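Local coordinates for protein possible metal-dependent hydrolase (Veillonella parvula, PDB 3RPC) that binds two zinc ions and is probably a hydrolase of the metallo-beta-lactamase superfamily, its natural substrate not established, at residues 185-197 and 201-213. Residues are numbered along the deposited sequence; the frame is centred on the assembly and turned at random.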
ATOM      1  N   ASN A 185      -8.797  -8.443 -17.129  1.00 16.90           N
ATOM      2  CA  ASN A 185      -9.120  -8.437 -18.551  1.00 17.97           C
ATOM      3  C   ASN A 185      -9.581  -7.065 -19.024  1.00 18.27           C
ATOM      4  O   ASN A 185      -9.544  -6.772 -20.219  1.00 18.87           O
ATOM      5  CB  ASN A 185     -10.207  -9.477 -18.833  1.00 17.89           C
ATOM      6  CG  ASN A 185      -9.883 -10.824 -18.225  1.00 21.89           C
ATOM      7  OD1 ASN A 185     -10.531 -11.255 -17.278  1.00 21.90           O
ATOM      8  ND2 ASN A 185      -8.861 -11.488 -18.754  1.00 23.89           N
ATOM      9  N   VAL A 186     -10.030  -6.239 -18.078  1.00 16.90           N
ATOM     10  CA  VAL A 186     -10.465  -4.868 -18.350  1.00 15.12           C
ATOM     11  C   VAL A 186      -9.804  -3.970 -17.321  1.00 15.51           C
ATOM     12  O   VAL A 186      -9.835  -4.281 -16.127  1.00 16.53           O
ATOM     13  CB  VAL A 186     -11.999  -4.729 -18.236  1.00 17.14           C
ATOM     14  CG1 VAL A 186     -12.442  -3.272 -18.470  1.00 16.88           C
ATOM     15  CG2 VAL A 186     -12.684  -5.664 -19.218  1.00 19.28           C
ATOM     16  N   ILE A 187      -9.190  -2.880 -17.769  1.00 14.76           N
ATOM     17  CA  ILE A 187      -8.442  -2.013 -16.865  1.00 14.38           C
ATOM     18  C   ILE A 187      -8.888  -0.571 -17.046  1.00 15.88           C
ATOM     19  O   ILE A 187      -8.679   0.016 -18.108  1.00 18.29           O
ATOM     20  CB  ILE A 187      -6.924  -2.148 -17.122  1.00 15.25           C
ATOM     21  CG1 ILE A 187      -6.513  -3.623 -16.986  1.00 15.25           C
ATOM     22  CG2 ILE A 187      -6.123  -1.243 -16.178  1.00 16.01           C
ATOM     23  CD1 ILE A 187      -5.055  -3.898 -17.387  1.00 17.03           C
ATOM     24  N   ILE A 188      -9.524  -0.015 -16.019  1.00 13.38           N
ATOM     25  CA  ILE A 188     -10.059   1.339 -16.076  1.00 15.28           C
ATOM     26  C   ILE A 188      -9.070   2.250 -15.351  1.00 14.72           C
ATOM     27  O   ILE A 188      -8.843   2.089 -14.149  1.00 15.50           O
ATOM     28  CB  ILE A 188     -11.451   1.411 -15.409  1.00 14.99           C
ATOM     29  CG1 ILE A 188     -12.419   0.449 -16.101  1.00 15.71           C
ATOM     30  CG2 ILE A 188     -11.997   2.825 -15.460  1.00 16.24           C
ATOM     31  CD1 ILE A 188     -13.704   0.216 -15.316  1.00 18.27           C
HETATM   32  N   MSE A 189      -8.477   3.188 -16.094  1.00 15.17           N
HETATM   33  CA  MSE A 189      -7.367   4.010 -15.612  1.00 13.67           C
HETATM   34  C   MSE A 189      -7.715   5.488 -15.589  1.00 14.54           C
HETATM   35  O   MSE A 189      -8.357   5.990 -16.516  1.00 15.90           O
HETATM   36  CB  MSE A 189      -6.165   3.857 -16.548  1.00 17.29           C
HETATM   37  CG  MSE A 189      -5.750   2.436 -16.859  1.00 19.01           C
HETATM   38 SE   MSE A 189      -4.305   2.462 -18.178  0.66 18.42          SE
HETATM   39  CE  MSE A 189      -2.957   3.466 -17.176  1.00 18.63           C
ATOM     40  N   ASN A 190      -7.289   6.179 -14.539  1.00 13.00           N
ATOM     41  CA  ASN A 190      -7.464   7.622 -14.422  1.00 12.33           C
ATOM     42  C   ASN A 190      -6.244   8.319 -15.014  1.00 15.22           C
ATOM     43  O   ASN A 190      -5.186   8.374 -14.382  1.00 15.60           O
ATOM     44  CB  ASN A 190      -7.658   7.998 -12.954  1.00 13.26           C
ATOM     45  CG  ASN A 190      -8.991   7.504 -12.411  1.00 16.34           C
ATOM     46  OD1 ASN A 190      -9.908   7.207 -13.189  1.00 16.80           O
ATOM     47  ND2 ASN A 190      -9.117   7.420 -11.087  1.00 16.13           N
ATOM     48  N   THR A 191      -6.395   8.835 -16.230  1.00 13.53           N
ATOM     49  CA  THR A 191      -5.233   9.248 -17.020  1.00 11.90           C
ATOM     50  C   THR A 191      -5.188  10.739 -17.328  1.00 14.55           C
ATOM     51  O   THR A 191      -4.476  11.164 -18.244  1.00 14.05           O
ATOM     52  CB  THR A 191      -5.151   8.460 -18.347  1.00 14.41           C
ATOM     53  OG1 THR A 191      -6.296   8.756 -19.167  1.00 14.63           O
ATOM     54  CG2 THR A 191      -5.107   6.972 -18.081  1.00 15.98           C
ATOM     55  N   GLY A 192      -5.917  11.530 -16.549  1.00 13.59           N
ATOM     56  CA  GLY A 192      -5.952  12.964 -16.750  1.00 15.48           C
ATOM     57  C   GLY A 192      -4.715  13.728 -16.300  1.00 13.28           C
ATOM     58  O   GLY A 192      -4.625  14.935 -16.516  1.00 13.12           O
ATOM     59  N   TYR A 193      -3.760  13.045 -15.668  1.00 13.61           N
ATOM     60  CA  TYR A 193      -2.488  13.672 -15.314  1.00 12.78           C
ATOM     61  C   TYR A 193      -2.704  14.990 -14.562  1.00 12.47           C
ATOM     62  O   TYR A 193      -2.211  16.060 -14.952  1.00 14.59           O
ATOM     63  CB  TYR A 193      -1.650  13.877 -16.574  1.00 12.69           C
ATOM     64  CG  TYR A 193      -0.154  13.970 -16.368  1.00 14.84           C
ATOM     65  CD1 TYR A 193       0.579  12.869 -15.945  1.00 15.94           C
ATOM     66  CD2 TYR A 193       0.531  15.149 -16.652  1.00 15.99           C
ATOM     67  CE1 TYR A 193       1.965  12.951 -15.787  1.00 16.07           C
ATOM     68  CE2 TYR A 193       1.903  15.241 -16.506  1.00 17.72           C
ATOM     69  CZ  TYR A 193       2.606  14.142 -16.072  1.00 16.03           C
ATOM     70  OH  TYR A 193       3.979  14.244 -15.927  1.00 19.95           O
ATOM     71  N   ALA A 194      -3.459  14.899 -13.470  1.00 15.33           N
ATOM     72  CA  ALA A 194      -3.715  16.040 -12.607  1.00 14.16           C
ATOM     73  C   ALA A 194      -2.402  16.557 -12.023  1.00 13.08           C
ATOM     74  O   ALA A 194      -1.590  15.770 -11.520  1.00 14.50           O
ATOM     75  CB  ALA A 194      -4.676  15.641 -11.497  1.00 16.61           C
ATOM     76  N   GLN A 195      -2.204  17.867 -12.068  1.00 13.93           N
ATOM     77  CA  GLN A 195      -0.941  18.455 -11.622  1.00 14.27           C
ATOM     78  C   GLN A 195      -1.127  19.580 -10.622  1.00 17.17           C
ATOM     79  O   GLN A 195      -2.154  20.271 -10.610  1.00 16.95           O
ATOM     80  CB  GLN A 195      -0.126  18.942 -12.816  1.00 15.17           C
ATOM     81  CG  GLN A 195       0.354  17.819 -13.682  1.00 13.98           C
ATOM     82  CD  GLN A 195       1.396  18.268 -14.684  1.00 16.28           C
ATOM     83  OE1 GLN A 195       1.073  18.887 -15.682  1.00 17.32           O
ATOM     84  NE2 GLN A 195       2.660  17.955 -14.413  1.00 16.48           N
ATOM     85  N   ILE A 196      -0.091  19.769  -9.812  1.00 16.52           N
ATOM     86  CA  ILE A 196      -0.066  20.762  -8.754  1.00 17.90           C
ATOM     87  C   ILE A 196       0.957  21.816  -9.126  1.00 18.21           C
ATOM     88  O   ILE A 196       2.000  21.480  -9.682  1.00 18.80           O
ATOM     89  CB  ILE A 196       0.392  20.125  -7.426  1.00 20.81           C
ATOM     90  CG1 ILE A 196      -0.398  18.839  -7.123  1.00 23.16           C
ATOM     91  CG2 ILE A 196       0.277  21.135  -6.282  1.00 25.41           C
ATOM     92  CD1 ILE A 196      -1.894  19.034  -6.993  1.00 27.68           C
ATOM     93  N   LEU A 197       0.671  23.083  -8.835  1.00 17.09           N
ATOM     94  CA  LEU A 197       1.627  24.142  -9.131  1.00 18.14           C
ATOM     95  C   LEU A 197       2.926  23.894  -8.372  1.00 22.59           C
ATOM     96  O   LEU A 197       2.920  23.539  -7.190  1.00 22.69           O
ATOM     97  CB  LEU A 197       1.042  25.517  -8.796  1.00 17.93           C
ATOM     98  CG  LEU A 197      -0.230  25.943  -9.540  1.00 22.69           C
ATOM     99  CD1 LEU A 197      -0.739  27.274  -9.000  1.00 25.70           C
ATOM    100  CD2 LEU A 197       0.009  26.024 -11.039  1.00 23.34           C
ATOM    101  N   ASP A 201       5.566  16.280 -11.785  1.00 19.89           N
ATOM    102  CA  ASP A 201       4.889  15.035 -12.135  1.00 18.83           C
ATOM    103  C   ASP A 201       3.383  15.134 -11.878  1.00 17.67           C
ATOM    104  O   ASP A 201       2.818  16.213 -11.987  1.00 17.97           O
ATOM    105  CB  ASP A 201       5.526  13.874 -11.377  1.00 19.29           C
ATOM    106  CG  ASP A 201       6.968  13.649 -11.790  1.00 23.83           C
ATOM    107  OD1 ASP A 201       7.218  13.615 -13.012  1.00 24.83           O
ATOM    108  OD2 ASP A 201       7.846  13.530 -10.900  1.00 26.63           O
ATOM    109  N   SER A 202       2.735  14.026 -11.550  1.00 16.31           N
ATOM    110  CA  SER A 202       1.283  14.047 -11.362  1.00 15.88           C
ATOM    111  C   SER A 202       0.864  13.279 -10.115  1.00 17.62           C
ATOM    112  O   SER A 202       1.591  12.418  -9.623  1.00 16.35           O
ATOM    113  CB  SER A 202       0.592  13.469 -12.601  1.00 17.36           C
ATOM    114  OG  SER A 202      -0.819  13.373 -12.445  1.00 15.10           O
ATOM    115  N   ILE A 203      -0.314  13.599  -9.603  1.00 14.55           N
ATOM    116  CA  ILE A 203      -0.919  12.803  -8.541  1.00 14.50           C
ATOM    117  C   ILE A 203      -1.692  11.592  -9.054  1.00 16.23           C
ATOM    118  O   ILE A 203      -2.144  10.772  -8.257  1.00 15.88           O
ATOM    119  CB  ILE A 203      -1.849  13.650  -7.662  1.00 15.52           C
ATOM    120  CG1 ILE A 203      -2.959  14.278  -8.517  1.00 17.45           C
ATOM    121  CG2 ILE A 203      -1.038  14.713  -6.917  1.00 19.50           C
ATOM    122  CD1 ILE A 203      -4.032  15.020  -7.708  1.00 22.63           C
ATOM    123  N   ILE A 204      -1.891  11.496 -10.368  1.00 14.97           N
ATOM    124  CA  ILE A 204      -2.512  10.313 -10.953  1.00 14.30           C
ATOM    125  C   ILE A 204      -1.705   9.901 -12.178  1.00 15.58           C
ATOM    126  O   ILE A 204      -0.539  10.274 -12.305  1.00 17.59           O
ATOM    127  CB  ILE A 204      -4.019  10.509 -11.299  1.00 14.80           C
ATOM    128  CG1 ILE A 204      -4.239  11.686 -12.255  1.00 15.53           C
ATOM    129  CG2 ILE A 204      -4.832  10.740 -10.018  1.00 15.70           C
ATOM    130  CD1 ILE A 204      -5.701  11.832 -12.754  1.00 15.23           C
HETATM  131  N   MSE A 205      -2.306   9.115 -13.057  1.00 13.71           N
HETATM  132  CA  MSE A 205      -1.613   8.636 -14.254  1.00 13.18           C
HETATM  133  C   MSE A 205      -1.822   9.527 -15.484  1.00 12.34           C
HETATM  134  O   MSE A 205      -2.635  10.456 -15.469  1.00 14.25           O
HETATM  135  CB  MSE A 205      -2.048   7.202 -14.556  1.00 12.93           C
HETATM  136  CG  MSE A 205      -1.456   6.195 -13.583  1.00 15.70           C
HETATM  137 SE   MSE A 205      -2.293   4.460 -13.742  0.62 15.60          SE
HETATM  138  CE  MSE A 205      -1.189   3.517 -12.457  1.00 15.62           C
ATOM    139  N   GLY A 206      -1.046   9.252 -16.532  1.00 14.13           N
ATOM    140  CA  GLY A 206      -1.174   9.925 -17.813  1.00 14.44           C
ATOM    141  C   GLY A 206      -0.792   8.995 -18.951  1.00 15.05           C
ATOM    142  O   GLY A 206      -0.862   7.769 -18.823  1.00 14.20           O
ATOM    143  N   THR A 207      -0.371   9.570 -20.075  1.00 14.44           N
ATOM    144  CA  THR A 207      -0.082   8.773 -21.258  1.00 14.61           C
ATOM    145  C   THR A 207       1.061   7.768 -21.055  1.00 13.26           C
ATOM    146  O   THR A 207       1.000   6.657 -21.584  1.00 14.97           O
ATOM    147  CB  THR A 207       0.212   9.649 -22.486  1.00 16.17           C
ATOM    148  OG1 THR A 207       1.195  10.633 -22.141  1.00 16.09           O
ATOM    149  CG2 THR A 207      -1.068  10.341 -22.963  1.00 17.81           C
ATOM    150  N   LYS A 208       2.083   8.140 -20.280  1.00 12.25           N
ATOM    151  CA  LYS A 208       3.179   7.199 -20.037  1.00 14.07           C
ATOM    152  C   LYS A 208       2.651   5.886 -19.468  1.00 15.07           C
ATOM    153  O   LYS A 208       3.086   4.792 -19.853  1.00 16.89           O
ATOM    154  CB  LYS A 208       4.209   7.799 -19.089  1.00 19.23           C
ATOM    155  CG  LYS A 208       5.482   6.993 -18.968  1.00 29.26           C
ATOM    156  CD  LYS A 208       6.531   7.749 -18.155  1.00 39.35           C
ATOM    157  CE  LYS A 208       6.681   9.195 -18.626  1.00 43.56           C
ATOM    158  NZ  LYS A 208       7.345   9.320 -19.954  1.00 44.83           N
ATOM    159  N   ASP A 209       1.704   6.001 -18.540  1.00 13.51           N
ATOM    160  CA  ASP A 209       1.097   4.837 -17.907  1.00 13.59           C
ATOM    161  C   ASP A 209       0.248   4.017 -18.867  1.00 14.49           C
ATOM    162  O   ASP A 209       0.204   2.793 -18.775  1.00 15.50           O
ATOM    163  CB  ASP A 209       0.280   5.289 -16.698  1.00 14.42           C
ATOM    164  CG  ASP A 209       1.095   6.176 -15.784  1.00 13.56           C
ATOM    165  OD1 ASP A 209       1.855   5.620 -14.967  1.00 16.18           O
ATOM    166  OD2 ASP A 209       1.044   7.418 -15.927  1.00 14.36           O
ATOM    167  N   ILE A 210      -0.436   4.690 -19.788  1.00 14.79           N
ATOM    168  CA  ILE A 210      -1.210   3.965 -20.775  1.00 14.56           C
ATOM    169  C   ILE A 210      -0.292   3.099 -21.627  1.00 13.94           C
ATOM    170  O   ILE A 210      -0.576   1.933 -21.874  1.00 17.05           O
ATOM    171  CB  ILE A 210      -2.004   4.924 -21.671  1.00 15.38           C
ATOM    172  CG1 ILE A 210      -3.000   5.723 -20.837  1.00 15.33           C
ATOM    173  CG2 ILE A 210      -2.709   4.156 -22.798  1.00 18.04           C
ATOM    174  CD1 ILE A 210      -3.827   6.703 -21.666  1.00 14.37           C
ATOM    175  N   GLY A 211       0.823   3.668 -22.078  1.00 13.78           N
ATOM    176  CA  GLY A 211       1.744   2.895 -22.888  1.00 17.16           C
ATOM    177  C   GLY A 211       2.272   1.708 -22.098  1.00 15.88           C
ATOM    178  O   GLY A 211       2.389   0.596 -22.624  1.00 17.08           O
ATOM    179  N   ARG A 212       2.577   1.942 -20.823  1.00 14.42           N
ATOM    180  CA  ARG A 212       3.160   0.889 -19.994  1.00 15.41           C
ATOM    181  C   ARG A 212       2.130  -0.200 -19.741  1.00 15.91           C
ATOM    182  O   ARG A 212       2.468  -1.387 -19.697  1.00 17.81           O
ATOM    183  CB  ARG A 212       3.675   1.461 -18.668  1.00 17.39           C
ATOM    184  CG  ARG A 212       4.525   0.488 -17.858  1.00 15.74           C
ATOM    185  CD  ARG A 212       5.005   1.108 -16.550  1.00 17.25           C
ATOM    186  NE  ARG A 212       5.725   2.365 -16.776  1.00 19.56           N
ATOM    187  CZ  ARG A 212       5.274   3.554 -16.382  1.00 29.11           C
ATOM    188  NH1 ARG A 212       4.127   3.649 -15.711  1.00 27.76           N
ATOM    189  NH2 ARG A 212       5.975   4.650 -16.639  1.00 34.86           N
HETATM  190  N   MSE A 213       0.871   0.196 -19.584  1.00 15.33           N
HETATM  191  CA  MSE A 213      -0.175  -0.789 -19.326  1.00 15.43           C
HETATM  192  C   MSE A 213      -0.364  -1.730 -20.512  1.00 17.03           C
HETATM  193  O   MSE A 213      -0.644  -2.923 -20.340  1.00 16.78           O
HETATM  194  CB  MSE A 213      -1.513  -0.108 -18.995  1.00 15.76           C
HETATM  195  CG  MSE A 213      -2.588  -1.051 -18.455  1.00 16.14           C
HETATM  196 SE   MSE A 213      -2.066  -1.757 -16.707  0.69 20.70          SE
HETATM  197  CE  MSE A 213      -2.358  -0.205 -15.628  1.00 21.78           C
TER
HETATM  198  O   HOH W   1       5.438  12.420 -14.799  1.00 32.05           O
HETATM  199  O   HOH W   2       2.257  18.391 -10.405  1.00 18.76           O
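The CB of S202 sits over one face of the Y193 ring, 3.7 Å from its centroid, in a CH-pi contact. With S202 OG anti to the backbone N (chi1 176°), the hydroxyl turns to donate to A194 O at 2.7 Å, and the same oxygen accepts a second hydrogen bond, from I203 N, nearly straight on. S202 OG also accepts from I204 N, closing an ST turn. The extended Q195 side chain brings NE2 to D201 O at 3.0 Å, from above the D201 carbonyl plane. One water joins Y193 OH to D201 OD1, meeting the ring at its edge.

Toward the helix, Y193 N donates a hydrogen bond to M205 O at 2.8 Å, nearly along the C=O axis though bent at the hydrogen, while I204 runs its CG1 and CD1 along the backbone nitrogens of residues 192-194. Selenomethionine M189, bent at chi3 (61°), tucks CE against M205 SE at 3.6 Å, the two side chains crossing near a right angle. Its SE meets M213 CB, and M213 SE in turn packs on I187 CD1 at 3.7 Å. T191 CG2 lies across I210 CG1 at 3.7 Å. At the helix start, D209 OD2 takes the N-H of N-cap G206.

Strand 186-190 and helix 207-213 run nearly antiparallel (162°), the first two members of a beta-alpha-beta unit completed by strand 221-225. In the connecting loop, I203 O accepts a hydrogen bond from ND1 of the zinc ligand H132, a second-shell contact. Such a unit beside a dinuclear zinc site is characteristic of the metallo-beta-lactamase fold.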